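Local structure of cutm, flavoprotein of carbon monoxide dehydrogenase (Hydrogenophaga pseudoflava, 1FFV) at residues L30-H35 with G73-E78; D53-P58 with R107-I112. The protein binds FAD as the flavoprotein of carbon monoxide dehydrogenase and probably passes electrons from the iron-sulfur clusters, through its flavin, to an external acceptor. All blocks are in the same frame, centred on the assembly; numbering follows the deposited sequence.

Contact 1 of 2, residues L30-H35 with G73-E78; sequences LLAGGH and GAMTVE. With FAD (flavin-adenine dinucleotide), chain J.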
ATOM      1  N   LEU C  30     -24.231 -29.972  25.786  1.00 31.48           N
ATOM      2  CA  LEU C  30     -23.024 -30.764  25.557  1.00 30.28           C
ATOM      3  C   LEU C  30     -22.488 -30.500  24.155  1.00 30.10           C
ATOM      4  O   LEU C  30     -23.250 -30.486  23.182  1.00 30.75           O
ATOM      5  CB  LEU C  30     -23.331 -32.254  25.716  1.00 29.73           C
ATOM      6  CG  LEU C  30     -23.760 -32.736  27.102  1.00 29.04           C
ATOM      7  CD1 LEU C  30     -24.207 -34.186  27.044  1.00 28.67           C
ATOM      8  CD2 LEU C  30     -22.605 -32.568  28.074  1.00 28.59           C
ATOM      9  N   LEU C  31     -21.186 -30.257  24.055  1.00 29.30           N
ATOM     10  CA  LEU C  31     -20.550 -30.004  22.770  1.00 28.79           C
ATOM     11  C   LEU C  31     -19.740 -31.241  22.394  1.00 28.74           C
ATOM     12  O   LEU C  31     -18.781 -31.596  23.091  1.00 28.82           O
ATOM     13  CB  LEU C  31     -19.589 -28.814  22.876  1.00 28.65           C
ATOM     14  CG  LEU C  31     -19.248 -27.935  21.663  1.00 29.04           C
ATOM     15  CD1 LEU C  31     -17.907 -27.250  21.909  1.00 28.14           C
ATOM     16  CD2 LEU C  31     -19.193 -28.732  20.373  1.00 29.25           C
ATOM     17  N   ALA C  32     -20.139 -31.918  21.320  1.00 28.05           N
ATOM     18  CA  ALA C  32     -19.402 -33.093  20.859  1.00 27.62           C
ATOM     19  C   ALA C  32     -18.624 -32.655  19.613  1.00 27.27           C
ATOM     20  O   ALA C  32     -17.813 -31.729  19.691  1.00 27.66           O
ATOM     21  CB  ALA C  32     -20.354 -34.238  20.554  1.00 26.98           C
ATOM     22  N   GLY C  33     -18.888 -33.276  18.466  1.00 27.20           N
ATOM     23  CA  GLY C  33     -18.202 -32.893  17.240  1.00 26.65           C
ATOM     24  C   GLY C  33     -18.561 -31.482  16.794  1.00 26.70           C
ATOM     25  O   GLY C  33     -17.888 -30.898  15.943  1.00 26.29           O
ATOM     26  N   GLY C  34     -19.646 -30.948  17.357  1.00 26.87           N
ATOM     27  CA  GLY C  34     -20.092 -29.601  17.038  1.00 26.43           C
ATOM     28  C   GLY C  34     -20.601 -29.366  15.627  1.00 26.62           C
ATOM     29  O   GLY C  34     -20.973 -28.241  15.288  1.00 26.70           O
ATOM     30  N   HIS C  35     -20.674 -30.416  14.815  1.00 26.11           N
ATOM     31  CA  HIS C  35     -21.125 -30.238  13.443  1.00 26.31           C
ATOM     32  C   HIS C  35     -22.629 -30.162  13.179  1.00 26.38           C
ATOM     33  O   HIS C  35     -23.077 -30.159  12.032  1.00 26.34           O
ATOM     34  CB  HIS C  35     -20.388 -31.188  12.495  1.00 25.66           C
ATOM     35  CG  HIS C  35     -19.031 -30.688  12.109  1.00 25.59           C
ATOM     36  ND1 HIS C  35     -18.033 -30.463  13.032  1.00 25.29           N
ATOM     37  CD2 HIS C  35     -18.532 -30.295  10.912  1.00 25.66           C
ATOM     38  CE1 HIS C  35     -16.979 -29.949  12.422  1.00 25.34           C
ATOM     39  NE2 HIS C  35     -17.255 -29.838  11.135  1.00 25.55           N
ATOM     40  N   GLY C  73     -17.296 -46.045  21.677  1.00 27.59           N
ATOM     41  CA  GLY C  73     -17.357 -44.826  22.469  1.00 27.24           C
ATOM     42  C   GLY C  73     -18.220 -43.778  21.785  1.00 27.00           C
ATOM     43  O   GLY C  73     -18.110 -43.574  20.575  1.00 27.08           O
ATOM     44  N   ALA C  74     -19.082 -43.116  22.551  1.00 26.69           N
ATOM     45  CA  ALA C  74     -19.971 -42.096  21.995  1.00 26.67           C
ATOM     46  C   ALA C  74     -19.227 -41.040  21.183  1.00 26.87           C
ATOM     47  O   ALA C  74     -19.767 -40.510  20.207  1.00 27.76           O
ATOM     48  CB  ALA C  74     -20.773 -41.431  23.103  1.00 25.67           C
ATOM     49  N   MET C  75     -17.991 -40.741  21.582  1.00 26.66           N
ATOM     50  CA  MET C  75     -17.182 -39.740  20.900  1.00 26.38           C
ATOM     51  C   MET C  75     -16.361 -40.254  19.717  1.00 26.33           C
ATOM     52  O   MET C  75     -15.481 -39.549  19.206  1.00 25.85           O
ATOM     53  CB  MET C  75     -16.296 -38.996  21.899  1.00 26.45           C
ATOM     54  CG  MET C  75     -17.055 -38.005  22.772  1.00 26.41           C
ATOM     55  SD  MET C  75     -17.948 -36.771  21.795  1.00 26.95           S
ATOM     56  CE  MET C  75     -16.680 -35.626  21.481  1.00 25.84           C
ATOM     57  N   THR C  76     -16.639 -41.484  19.289  1.00 26.21           N
ATOM     58  CA  THR C  76     -15.946 -42.039  18.137  1.00 26.35           C
ATOM     59  C   THR C  76     -16.348 -41.194  16.933  1.00 26.89           C
ATOM     60  O   THR C  76     -17.525 -40.959  16.677  1.00 27.21           O
ATOM     61  CB  THR C  76     -16.346 -43.504  17.849  1.00 26.06           C
ATOM     62  OG1 THR C  76     -15.966 -44.331  18.952  1.00 25.67           O
ATOM     63  CG2 THR C  76     -15.662 -44.010  16.582  1.00 24.86           C
ATOM     64  N   VAL C  77     -15.346 -40.733  16.207  1.00 27.55           N
ATOM     65  CA  VAL C  77     -15.542 -39.909  15.029  1.00 27.93           C
ATOM     66  C   VAL C  77     -15.953 -40.788  13.827  1.00 27.98           C
ATOM     67  O   VAL C  77     -15.536 -41.950  13.733  1.00 28.46           O
ATOM     68  CB  VAL C  77     -14.240 -39.087  14.810  1.00 28.34           C
ATOM     69  CG1 VAL C  77     -13.713 -39.209  13.400  1.00 28.28           C
ATOM     70  CG2 VAL C  77     -14.463 -37.648  15.237  1.00 27.93           C
ATOM     71  N   GLU C  78     -16.785 -40.247  12.932  1.00 27.83           N
ATOM     72  CA  GLU C  78     -17.265 -41.002  11.768  1.00 27.75           C
ATOM     73  C   GLU C  78     -16.190 -41.753  10.965  1.00 28.04           C
ATOM     74  O   GLU C  78     -16.392 -42.916  10.605  1.00 27.56           O
ATOM     75  CB  GLU C  78     -18.093 -40.111  10.836  1.00 27.53           C
ATOM     76  CG  GLU C  78     -19.363 -39.495  11.455  1.00 27.24           C
ATOM     77  CD  GLU C  78     -20.460 -40.521  11.771  1.00 27.31           C
ATOM     78  OE1 GLU C  78     -21.447 -40.148  12.440  1.00 26.54           O
ATOM     79  OE2 GLU C  78     -20.355 -41.695  11.347  1.00 27.51           O
TER
HETATM   80  PA  FAD J1922     -22.947 -31.984  18.083  1.00 29.21           P
HETATM   81  O1A FAD J1922     -22.371 -31.573  19.375  1.00 29.41           O
HETATM   82  O2A FAD J1922     -22.929 -31.118  17.040  1.00 30.00           O
HETATM   83  O5B FAD J1922     -24.367 -32.273  18.439  1.00 29.44           O
HETATM   84  C5B FAD J1922     -24.677 -33.197  19.463  1.00 30.73           C
HETATM   85  C4B FAD J1922     -26.116 -32.948  19.895  1.00 30.24           C
HETATM   86  O4B FAD J1922     -26.410 -34.095  20.750  1.00 29.94           O
HETATM   87  C3B FAD J1922     -26.341 -31.811  20.855  1.00 30.34           C
HETATM   88  O3B FAD J1922     -27.659 -31.515  21.149  1.00 29.91           O
HETATM   89  C2B FAD J1922     -25.474 -32.291  21.999  1.00 29.66           C
HETATM   90  O2B FAD J1922     -25.710 -31.542  23.142  1.00 30.02           O
HETATM   91  C1B FAD J1922     -25.909 -33.718  22.114  1.00 29.68           C
HETATM   92  N9A FAD J1922     -24.866 -34.702  22.345  1.00 29.29           N
HETATM   93  C8A FAD J1922     -23.718 -34.893  21.619  1.00 28.92           C
HETATM   94  N7A FAD J1922     -22.969 -35.886  22.090  1.00 29.07           N
HETATM   95  C5A FAD J1922     -23.662 -36.356  23.176  1.00 28.88           C
HETATM   96  C6A FAD J1922     -23.380 -37.439  24.108  1.00 28.68           C
HETATM   97  N6A FAD J1922     -22.317 -38.195  24.062  1.00 28.45           N
HETATM   98  N1A FAD J1922     -24.326 -37.608  25.075  1.00 29.19           N
HETATM   99  C2A FAD J1922     -25.442 -36.849  25.159  1.00 28.87           C
HETATM  100  N3A FAD J1922     -25.784 -35.847  24.352  1.00 29.60           N
HETATM  101  C4A FAD J1922     -24.864 -35.639  23.365  1.00 29.04           C
HETATM  102  N1  FAD J1922     -25.330 -36.455   9.446  1.00 29.93           N
HETATM  103  C2  FAD J1922     -25.833 -37.542   8.881  1.00 29.80           C
HETATM  104  O2  FAD J1922     -26.243 -38.443   9.534  1.00 30.34           O
HETATM  105  N3  FAD J1922     -25.918 -37.705   7.477  1.00 29.58           N
HETATM  106  C4  FAD J1922     -25.479 -36.734   6.619  1.00 29.96           C
HETATM  107  O4  FAD J1922     -25.565 -36.912   5.420  1.00 30.70           O
HETATM  108  C4X FAD J1922     -24.928 -35.530   7.220  1.00 30.09           C
HETATM  109  N5  FAD J1922     -24.485 -34.548   6.431  1.00 29.50           N
HETATM  110  C5X FAD J1922     -23.977 -33.443   7.040  1.00 29.49           C
HETATM  111  C6  FAD J1922     -23.520 -32.424   6.203  1.00 28.92           C
HETATM  112  C7  FAD J1922     -22.994 -31.277   6.706  1.00 29.44           C
HETATM  113  C7M FAD J1922     -22.512 -30.191   5.775  1.00 29.82           C
HETATM  114  C8  FAD J1922     -22.892 -31.092   8.130  1.00 29.34           C
HETATM  115  C8M FAD J1922     -22.314 -29.825   8.716  1.00 28.68           C
HETATM  116  C9  FAD J1922     -23.342 -32.107   8.987  1.00 29.43           C
HETATM  117  C9A FAD J1922     -23.877 -33.271   8.450  1.00 29.73           C
HETATM  118  N10 FAD J1922     -24.357 -34.339   9.262  1.00 29.77           N
HETATM  119  C10 FAD J1922     -24.868 -35.440   8.680  1.00 29.94           C
HETATM  120  C1' FAD J1922     -24.250 -34.221  10.754  1.00 30.05           C
HETATM  121  C2' FAD J1922     -23.086 -34.877  11.633  1.00 30.24           C
HETATM  122  O2' FAD J1922     -23.351 -36.046  10.905  1.00 30.18           O
HETATM  123  C3' FAD J1922     -23.872 -34.281  12.786  1.00 31.08           C
HETATM  124  O3' FAD J1922     -22.478 -33.896  12.760  1.00 31.07           O
HETATM  125  C4' FAD J1922     -23.521 -34.615  14.220  1.00 30.88           C
HETATM  126  O4' FAD J1922     -24.939 -34.809  13.909  1.00 30.48           O
HETATM  127  C5' FAD J1922     -24.152 -34.018  15.483  1.00 30.09           C
HETATM  128  O5' FAD J1922     -22.896 -34.926  15.923  1.00 29.13           O
HETATM  129  P   FAD J1922     -21.761 -34.165  16.613  1.00 28.06           P
HETATM  130  O1P FAD J1922     -20.783 -35.279  17.051  1.00 28.43           O
HETATM  131  O2P FAD J1922     -21.164 -33.202  15.818  1.00 29.20           O
HETATM  132  O3P FAD J1922     -22.348 -33.428  17.746  1.00 29.34           O

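Contact 2 of 2, residues D53-P58 with R107-I112; sequences DINRIP and RNRGTI. With FAD (flavin-adenine dinucleotide), chain J.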
ATOM      1  N   ASP C  53     -17.916 -28.986  26.649  1.00 27.82           N
ATOM      2  CA  ASP C  53     -17.135 -29.755  25.692  1.00 28.20           C
ATOM      3  C   ASP C  53     -16.751 -31.113  26.278  1.00 28.26           C
ATOM      4  O   ASP C  53     -16.075 -31.197  27.310  1.00 28.42           O
ATOM      5  CB  ASP C  53     -15.879 -28.959  25.309  1.00 28.07           C
ATOM      6  CG  ASP C  53     -15.148 -29.534  24.107  1.00 28.69           C
ATOM      7  OD1 ASP C  53     -15.384 -30.700  23.721  1.00 28.62           O
ATOM      8  OD2 ASP C  53     -14.318 -28.800  23.542  1.00 29.62           O
ATOM      9  N   ILE C  54     -17.190 -32.177  25.616  1.00 28.20           N
ATOM     10  CA  ILE C  54     -16.873 -33.524  26.065  1.00 27.82           C
ATOM     11  C   ILE C  54     -15.804 -34.212  25.199  1.00 28.11           C
ATOM     12  O   ILE C  54     -15.671 -35.432  25.244  1.00 27.94           O
ATOM     13  CB  ILE C  54     -18.147 -34.401  26.169  1.00 27.29           C
ATOM     14  CG1 ILE C  54     -18.904 -34.410  24.836  1.00 26.88           C
ATOM     15  CG2 ILE C  54     -19.044 -33.884  27.291  1.00 26.94           C
ATOM     16  CD1 ILE C  54     -20.132 -35.298  24.821  1.00 26.14           C
ATOM     17  N   ASN C  55     -15.019 -33.425  24.456  1.00 28.53           N
ATOM     18  CA  ASN C  55     -13.947 -33.953  23.591  1.00 29.17           C
ATOM     19  C   ASN C  55     -12.660 -34.329  24.318  1.00 30.04           C
ATOM     20  O   ASN C  55     -11.758 -34.908  23.709  1.00 30.15           O
ATOM     21  CB  ASN C  55     -13.562 -32.953  22.488  1.00 28.55           C
ATOM     22  CG  ASN C  55     -14.521 -32.956  21.322  1.00 28.10           C
ATOM     23  OD1 ASN C  55     -15.435 -32.130  21.276  1.00 28.25           O
ATOM     24  ND2 ASN C  55     -14.314 -33.860  20.368  1.00 26.89           N
ATOM     25  N   ARG C  56     -12.546 -33.969  25.592  1.00 30.89           N
ATOM     26  CA  ARG C  56     -11.337 -34.269  26.355  1.00 32.17           C
ATOM     27  C   ARG C  56     -11.562 -35.326  27.446  1.00 32.82           C
ATOM     28  O   ARG C  56     -10.858 -35.359  28.459  1.00 32.77           O
ATOM     29  CB  ARG C  56     -10.764 -32.976  26.948  1.00 32.92           C
ATOM     30  CG  ARG C  56     -10.424 -31.893  25.912  1.00 33.96           C
ATOM     31  CD  ARG C  56      -9.168 -32.220  25.110  1.00 34.84           C
ATOM     32  NE  ARG C  56      -7.975 -32.268  25.960  1.00 36.32           N
ATOM     33  N   ILE C  57     -12.536 -36.203  27.205  1.00 33.19           N
ATOM     34  CA  ILE C  57     -12.890 -37.283  28.121  1.00 33.30           C
ATOM     35  C   ILE C  57     -12.559 -38.603  27.423  1.00 34.08           C
ATOM     36  O   ILE C  57     -13.318 -39.066  26.578  1.00 34.38           O
ATOM     37  CB  ILE C  57     -14.392 -37.235  28.461  1.00 32.43           C
ATOM     38  CG1 ILE C  57     -14.742 -35.881  29.078  1.00 32.22           C
ATOM     39  CG2 ILE C  57     -14.755 -38.343  29.416  1.00 32.15           C
ATOM     40  CD1 ILE C  57     -16.222 -35.685  29.356  1.00 31.84           C
ATOM     41  N   PRO C  58     -11.426 -39.234  27.784  1.00 34.81           N
ATOM     42  CA  PRO C  58     -10.989 -40.503  27.185  1.00 35.77           C
ATOM     43  C   PRO C  58     -11.920 -41.699  27.350  1.00 36.54           C
ATOM     44  O   PRO C  58     -11.867 -42.643  26.561  1.00 36.70           O
ATOM     45  CB  PRO C  58      -9.625 -40.744  27.842  1.00 35.53           C
ATOM     46  CG  PRO C  58      -9.765 -40.089  29.165  1.00 35.33           C
ATOM     47  CD  PRO C  58     -10.491 -38.806  28.839  1.00 34.84           C
ATOM     48  N   ARG C 107     -16.616 -35.699   8.818  1.00 24.71           N
ATOM     49  CA  ARG C 107     -16.406 -36.996   9.443  1.00 24.69           C
ATOM     50  C   ARG C 107     -15.215 -37.092  10.388  1.00 24.66           C
ATOM     51  O   ARG C 107     -15.050 -38.100  11.062  1.00 24.86           O
ATOM     52  CB  ARG C 107     -16.341 -38.094   8.388  1.00 24.88           C
ATOM     53  CG  ARG C 107     -17.693 -38.399   7.773  1.00 25.79           C
ATOM     54  CD  ARG C 107     -17.666 -39.726   7.044  1.00 26.14           C
ATOM     55  NE  ARG C 107     -16.632 -39.736   6.020  1.00 26.33           N
ATOM     56  CZ  ARG C 107     -16.825 -39.344   4.772  1.00 26.59           C
ATOM     57  NH1 ARG C 107     -18.019 -38.918   4.386  1.00 26.73           N
ATOM     58  NH2 ARG C 107     -15.814 -39.347   3.922  1.00 27.33           N
ATOM     59  N   ASN C 108     -14.362 -36.072  10.407  1.00 24.73           N
ATOM     60  CA  ASN C 108     -13.211 -36.048  11.311  1.00 24.40           C
ATOM     61  C   ASN C 108     -13.616 -35.438  12.658  1.00 24.41           C
ATOM     62  O   ASN C 108     -12.825 -35.429  13.601  1.00 24.63           O
ATOM     63  CB  ASN C 108     -12.064 -35.213  10.728  1.00 24.33           C
ATOM     64  CG  ASN C 108     -11.218 -35.976   9.717  1.00 25.26           C
ATOM     65  OD1 ASN C 108     -10.631 -35.359   8.812  1.00 25.65           O
ATOM     66  ND2 ASN C 108     -11.119 -37.292   9.875  1.00 24.38           N
ATOM     67  N   ARG C 109     -14.835 -34.907  12.740  1.00 24.45           N
ATOM     68  CA  ARG C 109     -15.321 -34.277  13.969  1.00 24.86           C
ATOM     69  C   ARG C 109     -16.664 -34.849  14.438  1.00 25.01           C
ATOM     70  O   ARG C 109     -16.852 -35.124  15.621  1.00 24.72           O
ATOM     71  CB  ARG C 109     -15.447 -32.763  13.780  1.00 24.66           C
ATOM     72  CG  ARG C 109     -14.130 -32.032  13.494  1.00 25.73           C
ATOM     73  CD  ARG C 109     -13.121 -32.146  14.636  1.00 26.12           C
ATOM     74  NE  ARG C 109     -13.675 -31.674  15.906  1.00 27.40           N
ATOM     75  CZ  ARG C 109     -13.120 -31.869  17.103  1.00 27.19           C
ATOM     76  NH1 ARG C 109     -11.974 -32.531  17.218  1.00 26.66           N
ATOM     77  NH2 ARG C 109     -13.737 -31.434  18.193  1.00 27.00           N
ATOM     78  N   GLY C 110     -17.590 -35.025  13.502  1.00 25.30           N
ATOM     79  CA  GLY C 110     -18.888 -35.568  13.841  1.00 25.36           C
ATOM     80  C   GLY C 110     -18.739 -36.940  14.461  1.00 25.57           C
ATOM     81  O   GLY C 110     -17.976 -37.783  13.960  1.00 25.59           O
ATOM     82  N   THR C 111     -19.457 -37.156  15.561  1.00 25.50           N
ATOM     83  CA  THR C 111     -19.410 -38.431  16.271  1.00 25.71           C
ATOM     84  C   THR C 111     -20.697 -39.234  16.112  1.00 25.43           C
ATOM     85  O   THR C 111     -21.767 -38.673  15.878  1.00 25.35           O
ATOM     86  CB  THR C 111     -19.148 -38.231  17.777  1.00 25.81           C
ATOM     87  OG1 THR C 111     -20.274 -37.586  18.376  1.00 26.72           O
ATOM     88  CG2 THR C 111     -17.912 -37.370  17.997  1.00 25.93           C
ATOM     89  N   ILE C 112     -20.577 -40.555  16.227  1.00 25.49           N
ATOM     90  CA  ILE C 112     -21.729 -41.441  16.124  1.00 25.14           C
ATOM     91  C   ILE C 112     -22.725 -41.085  17.236  1.00 24.89           C
ATOM     92  O   ILE C 112     -23.937 -41.033  17.001  1.00 24.37           O
ATOM     93  CB  ILE C 112     -21.304 -42.926  16.223  1.00 25.12           C
ATOM     94  CG1 ILE C 112     -22.544 -43.835  16.272  1.00 25.39           C
ATOM     95  CG2 ILE C 112     -20.394 -43.138  17.429  1.00 24.84           C
ATOM     96  CD1 ILE C 112     -22.231 -45.321  16.098  1.00 25.24           C
TER
HETATM   97  PA  FAD J1922     -22.947 -31.984  18.083  1.00 29.21           P
HETATM   98  O1A FAD J1922     -22.371 -31.573  19.375  1.00 29.41           O
HETATM   99  O2A FAD J1922     -22.929 -31.118  17.040  1.00 30.00           O
HETATM  100  O5B FAD J1922     -24.367 -32.273  18.439  1.00 29.44           O
HETATM  101  C5B FAD J1922     -24.677 -33.197  19.463  1.00 30.73           C
HETATM  102  C4B FAD J1922     -26.116 -32.948  19.895  1.00 30.24           C
HETATM  103  O4B FAD J1922     -26.410 -34.095  20.750  1.00 29.94           O
HETATM  104  C3B FAD J1922     -26.341 -31.811  20.855  1.00 30.34           C
HETATM  105  O3B FAD J1922     -27.659 -31.515  21.149  1.00 29.91           O
HETATM  106  C2B FAD J1922     -25.474 -32.291  21.999  1.00 29.66           C
HETATM  107  O2B FAD J1922     -25.710 -31.542  23.142  1.00 30.02           O
HETATM  108  C1B FAD J1922     -25.909 -33.718  22.114  1.00 29.68           C
HETATM  109  N9A FAD J1922     -24.866 -34.702  22.345  1.00 29.29           N
HETATM  110  C8A FAD J1922     -23.718 -34.893  21.619  1.00 28.92           C
HETATM  111  N7A FAD J1922     -22.969 -35.886  22.090  1.00 29.07           N
HETATM  112  C5A FAD J1922     -23.662 -36.356  23.176  1.00 28.88           C
HETATM  113  C6A FAD J1922     -23.380 -37.439  24.108  1.00 28.68           C
HETATM  114  N6A FAD J1922     -22.317 -38.195  24.062  1.00 28.45           N
HETATM  115  N1A FAD J1922     -24.326 -37.608  25.075  1.00 29.19           N
HETATM  116  C2A FAD J1922     -25.442 -36.849  25.159  1.00 28.87           C
HETATM  117  N3A FAD J1922     -25.784 -35.847  24.352  1.00 29.60           N
HETATM  118  C4A FAD J1922     -24.864 -35.639  23.365  1.00 29.04           C
HETATM  119  N1  FAD J1922     -25.330 -36.455   9.446  1.00 29.93           N
HETATM  120  C2  FAD J1922     -25.833 -37.542   8.881  1.00 29.80           C
HETATM  121  O2  FAD J1922     -26.243 -38.443   9.534  1.00 30.34           O
HETATM  122  N3  FAD J1922     -25.918 -37.705   7.477  1.00 29.58           N
HETATM  123  C4  FAD J1922     -25.479 -36.734   6.619  1.00 29.96           C
HETATM  124  O4  FAD J1922     -25.565 -36.912   5.420  1.00 30.70           O
HETATM  125  C4X FAD J1922     -24.928 -35.530   7.220  1.00 30.09           C
HETATM  126  N5  FAD J1922     -24.485 -34.548   6.431  1.00 29.50           N
HETATM  127  C5X FAD J1922     -23.977 -33.443   7.040  1.00 29.49           C
HETATM  128  C6  FAD J1922     -23.520 -32.424   6.203  1.00 28.92           C
HETATM  129  C7  FAD J1922     -22.994 -31.277   6.706  1.00 29.44           C
HETATM  130  C7M FAD J1922     -22.512 -30.191   5.775  1.00 29.82           C
HETATM  131  C8  FAD J1922     -22.892 -31.092   8.130  1.00 29.34           C
HETATM  132  C8M FAD J1922     -22.314 -29.825   8.716  1.00 28.68           C
HETATM  133  C9  FAD J1922     -23.342 -32.107   8.987  1.00 29.43           C
HETATM  134  C9A FAD J1922     -23.877 -33.271   8.450  1.00 29.73           C
HETATM  135  N10 FAD J1922     -24.357 -34.339   9.262  1.00 29.77           N
HETATM  136  C10 FAD J1922     -24.868 -35.440   8.680  1.00 29.94           C
HETATM  137  C1' FAD J1922     -24.250 -34.221  10.754  1.00 30.05           C
HETATM  138  C2' FAD J1922     -23.086 -34.877  11.633  1.00 30.24           C
HETATM  139  O2' FAD J1922     -23.351 -36.046  10.905  1.00 30.18           O
HETATM  140  C3' FAD J1922     -23.872 -34.281  12.786  1.00 31.08           C
HETATM  141  O3' FAD J1922     -22.478 -33.896  12.760  1.00 31.07           O
HETATM  142  C4' FAD J1922     -23.521 -34.615  14.220  1.00 30.88           C
HETATM  143  O4' FAD J1922     -24.939 -34.809  13.909  1.00 30.48           O
HETATM  144  C5' FAD J1922     -24.152 -34.018  15.483  1.00 30.09           C
HETATM  145  O5' FAD J1922     -22.896 -34.926  15.923  1.00 29.13           O
HETATM  146  P   FAD J1922     -21.761 -34.165  16.613  1.00 28.06           P
HETATM  147  O1P FAD J1922     -20.783 -35.279  17.051  1.00 28.43           O
HETATM  148  O2P FAD J1922     -21.164 -33.202  15.818  1.00 29.20           O
HETATM  149  O3P FAD J1922     -22.348 -33.428  17.746  1.00 29.34           O

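Contact 1 of 2, residues L30-H35 with G73-E78
FAD O1A takes a sound bond from Ala-32 N and a weak one from Gly-34 N, beside the place where Ala-32 meets Met-75. The Ala-32 N to O1A bond is 3.0 Å long and nearly straight at 159°. On the neighbouring phosphate, His-35 N bonds to FAD O2P at 3.0 Å while Gly-33 N makes only a weak bond to O1P. A side chain at Gly-33 would run into FAD O2P with its CB. The loop is stiffened by His-35 ND1, which bonds to Gly-33 O at 2.9 Å; the acceptor lies in the imidazole plane, although the N-H arrives well above the carbonyl plane. Near the end of the strand, FAD O2B donates to Leu-30 O at 2.7 Å, and Leu-30 CD1 packs against the adenine.

Behind the loop comes Met-75. Its CG stands beside the backbone N, and bends at chi2 (-57°) and chi3 (-83°) hook the chain round toward Ala-32. SD touches Ala-32 CB at 3.7 Å, and CE lies 3.8 Å from Ala-32 CA, so the thioether lies alongside the alanine, whose CB also meets FAD N7A. With Met-75 cut back to an alanine, Ala-32 would probably lose this backing and a gap would open behind the phosphate loop. Met-75 itself is fixed in a type I turn, in which Gly-73 O accepts from both Thr-76 N and, on a lone pair, Thr-76 OG1 at 2.8 Å. Taken together, a strand ending in an Ala-Gly-Gly-His loop that holds the cofactor's diphosphate through backbone N-H groups is the pyrophosphate-binding loop of the FAD domain in molybdopterin dehydrogenases.

Contact 2 of 2, residues D53-P58 with R107-I112
Arg-109 reaches across to Asn-55, and its side chain is the one to follow. CB and CG both lie by the imidazole of His-35, Arg-109 CB about 3.5 Å from His-35 ND1 and Arg-109 CG about 3.7 Å from His-35 CE1. From there the chain bends at chi2 (-62°) and again at chi3 (-56°), which swings the guanidinium up to the amide of Asn-55. NH2 does most of the touching, 3.6 Å from Asn-55 CG. CZ and NH1 stay farther back from the same amide. The amide and guanidinium planes are inclined by 28°, and the side chains meet at a slant.

Asp-53 places Asn-55, its OD1 accepting from Asn-55 N at 2.8 Å in an Asx turn, with the N-H coming from above the carboxylate plane. Asp-53 OD2 bonds to Tyr-8 OH and to a polar side chain of another protein chain.

Two residues on from Arg-109, Thr-111 holds the cofactor with two bonds to one phosphate oxygen. Its N and its OG1 each lie 2.7 Å from FAD O1P; OG1 sits between the backbone N and the carbonyl carbon, where it can donate to O1P and still cap Gly-114 N. Ile-54 CD1 meets the adenine amino group, N6A, at 3.7 Å. Chemically, the contact pairs a cationic guanidinium with a neutral amide, while Asp-53 OD1, 5.8 Å from Arg-109 NH2, probably gives that charge a modest longer-range balance; the phosphate, held at the start of helix 112-117, is likely to be stabilised by the helix end.

Going from the N terminus, strand 28-31 delivers 30-35, and strand 50-53 then leads into 53-58. The chain next runs through the hairpin strands 63-66 and 69-73 to 73-78, where contact 1 closes its loop; helices 78-83, 85-90 and 92-97 follow before 107-112 closes contact 2. The segments alternate, so the two loops cross rather than nest, and their centres lie only about 3 Å apart. Probable hydrogen bonds join them directly: Leu-31 O to Ile-54 N, and Glu-78 N to Gly-110 O. Between them, the contacts tie the parallel sheet to the antiparallel sheet's edge hairpin and to the starts of helices 78-83 and 112-117, all round FAD.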